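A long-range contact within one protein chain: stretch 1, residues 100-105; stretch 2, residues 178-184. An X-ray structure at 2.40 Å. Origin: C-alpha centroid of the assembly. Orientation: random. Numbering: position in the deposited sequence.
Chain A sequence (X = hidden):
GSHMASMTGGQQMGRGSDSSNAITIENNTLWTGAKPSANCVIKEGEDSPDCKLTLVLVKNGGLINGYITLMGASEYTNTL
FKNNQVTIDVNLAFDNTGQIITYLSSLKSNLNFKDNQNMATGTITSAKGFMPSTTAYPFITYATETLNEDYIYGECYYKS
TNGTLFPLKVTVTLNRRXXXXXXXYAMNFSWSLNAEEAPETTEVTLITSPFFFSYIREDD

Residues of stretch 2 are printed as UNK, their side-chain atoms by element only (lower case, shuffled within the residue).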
# COMPACT_ATOMS: atom_id res chain seq x y z
N ILE A 100 11.61 -22.11 -1.41
CA ILE A 100 10.80 -22.52 -0.27
C ILE A 100 11.25 -23.87 0.28
O ILE A 100 11.56 -24.79 -0.48
CB ILE A 100 9.30 -22.63 -0.66
CG1 ILE A 100 8.65 -21.25 -0.64
CG2 ILE A 100 8.57 -23.55 0.30
CD1 ILE A 100 8.49 -20.66 0.76
N ILE A 101 11.32 -23.99 1.60
CA ILE A 101 11.69 -25.27 2.20
C ILE A 101 10.33 -25.79 2.68
O ILE A 101 9.84 -25.41 3.74
CB ILE A 101 12.66 -25.10 3.39
CG1 ILE A 101 13.99 -24.50 2.88
CG2 ILE A 101 12.91 -26.45 4.05
CD1 ILE A 101 14.95 -24.06 3.99
N THR A 102 9.73 -26.66 1.88
CA THR A 102 8.40 -27.19 2.17
C THR A 102 8.13 -27.86 3.51
O THR A 102 7.11 -27.57 4.14
CB THR A 102 7.95 -28.15 1.05
OG1 THR A 102 8.94 -29.16 0.85
CG2 THR A 102 7.76 -27.38 -0.26
N TYR A 103 9.02 -28.73 3.98
CA TYR A 103 8.75 -29.40 5.25
C TYR A 103 8.73 -28.44 6.43
O TYR A 103 8.29 -28.80 7.52
CB TYR A 103 9.76 -30.53 5.49
CG TYR A 103 11.06 -30.11 6.11
CD1 TYR A 103 11.17 -29.92 7.49
CD2 TYR A 103 12.20 -29.91 5.32
CE1 TYR A 103 12.38 -29.54 8.07
CE2 TYR A 103 13.41 -29.53 5.89
CZ TYR A 103 13.50 -29.34 7.27
OH TYR A 103 14.70 -28.96 7.84
N LEU A 104 9.19 -27.22 6.21
CA LEU A 104 9.21 -26.21 7.27
C LEU A 104 8.14 -25.14 7.05
O LEU A 104 7.79 -24.39 7.96
CB LEU A 104 10.58 -25.52 7.35
CG LEU A 104 11.78 -26.24 7.97
CD1 LEU A 104 13.03 -25.39 7.78
CD2 LEU A 104 11.53 -26.50 9.45
N SER A 105 7.61 -25.08 5.83
CA SER A 105 6.62 -24.07 5.47
C SER A 105 5.18 -24.54 5.31
O SER A 105 4.91 -25.70 5.00
CB SER A 105 7.05 -23.38 4.17
OG SER A 105 8.44 -23.12 4.19
N UNK A 178 15.16 -18.52 12.83
CA UNK A 178 15.49 -19.57 11.88
C UNK A 178 14.99 -20.84 12.58
O UNK A 178 14.92 -20.88 13.81
s UNK A 178 19.07 -19.18 9.96
c UNK A 178 17.33 -19.03 10.29
c UNK A 178 19.65 -17.50 10.35
c UNK A 178 16.98 -19.63 11.62
N UNK A 179 14.63 -21.85 11.80
CA UNK A 179 14.08 -23.07 12.36
C UNK A 179 14.92 -24.33 12.12
O UNK A 179 14.72 -25.35 12.79
c UNK A 179 11.48 -21.64 13.37
c UNK A 179 11.75 -22.01 11.92
c UNK A 179 12.65 -23.26 11.83
c UNK A 179 10.45 -22.27 11.17
N UNK A 180 15.85 -24.26 11.17
CA UNK A 180 16.73 -25.39 10.85
C UNK A 180 18.01 -24.84 10.26
O UNK A 180 18.11 -23.66 9.93
c UNK A 180 16.07 -26.32 9.85
N UNK A 181 19.01 -25.71 10.12
CA UNK A 181 20.29 -25.26 9.60
C UNK A 181 20.29 -24.74 8.16
O UNK A 181 20.98 -23.76 7.86
c UNK A 181 21.33 -26.38 9.76
o UNK A 181 20.87 -27.60 9.22
N UNK A 182 19.53 -25.36 7.28
CA UNK A 182 19.53 -24.91 5.90
C UNK A 182 18.68 -23.70 5.59
O UNK A 182 18.59 -23.28 4.44
N UNK A 183 18.06 -23.13 6.61
CA UNK A 183 17.18 -21.98 6.45
C UNK A 183 17.94 -20.66 6.44
O UNK A 183 18.79 -20.42 7.29
c UNK A 183 15.05 -20.98 7.42
c UNK A 183 13.15 -19.66 8.98
c UNK A 183 16.16 -21.97 7.58
s UNK A 183 13.85 -21.29 8.70
N UNK A 184 17.62 -19.79 5.47
CA UNK A 184 18.28 -18.49 5.34
C UNK A 184 17.33 -17.30 5.49
O UNK A 184 17.75 -16.21 5.87
c UNK A 184 18.99 -18.41 3.99

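Position 178 carries three carbons and one sulfur in an unbranched chain, the sulfur lying between the second carbon and the last. Its CB stays 8.0 Å from Leu104 CD1, so the side chain adds nothing to this contact. That thioether is methionine, Met178.

Position 179 has four carbons, forked at the second, with no heteroatom. Its CA-to-CB bond points toward stretch 1, and CB comes within 4.2 Å of Leu104 CD2, an apolar touch. This is leucine, Leu179.

At position 180 a single carbon follows CA. This CB lies 3.8 Å from Leu104 CD1 and 3.6 Å from Tyr103 OH. The tyrosine's CA-to-CB bond points sideways, yet the end of its side chain comes nearer, and its hydroxyl meets a methyl group that can offer it no hydrogen bond. One carbon makes the residue alanine, Ala180.

Position 181 holds one carbon and then one oxygen, a short hydroxyl side chain. Its CA-to-CB bond points away from stretch 1, which it does not touch, and the residue is exposed: serine, Ser181.

Position 182 has no side-chain atoms. It still takes part through its backbone, its O lying 3.7 Å from Ile101 CD1. It is therefore glycine, Gly182. A CB here would have room, so crowding by stretch 1 does not account for the glycine.

Position 183 again has three carbons and a sulfur without a branch, the sulfur before the terminal carbon. That sulfur lies 4.3 Å from Leu104 CD1; nearer the backbone, CA is 3.9 Å and CB 4.3 Å from Ile101 CD1. This is methionine, Met183, whose chi1 and chi2, both t, place SD. SD also accepts a weak hydrogen bond from Leu179 N, at 3.2 Å, linking Leu179, just before the turn, to Met183, its last residue.

Position 184 bears one carbon, and this CB stays 6.9 Å from Ile101 CD1, out of contact: alanine, Ala184.

The contact works by apolar packing, with no hydrogen bond crossing between the stretches. Each loop organizes itself instead. In stretch 1, Ile101 O accepts from Leu104 N at 3.1 Å and from Ser105 OG at 2.7 Å; in stretch 2, a type I turn from Ala180 to Met183 includes a weak bond from Met183 N to Ala180 O at 3.4 Å. Leu104, the most covered residue, meets Leu179, Ala180 and Met183, while Ile101 reaches Gly182 and Met183. The rule to read is modest: two self-bonded loops, joined by a small, mainly apolar contact burying 228 Å², both sides summed.

Stretch 2, residues 178-184: MLASGMA
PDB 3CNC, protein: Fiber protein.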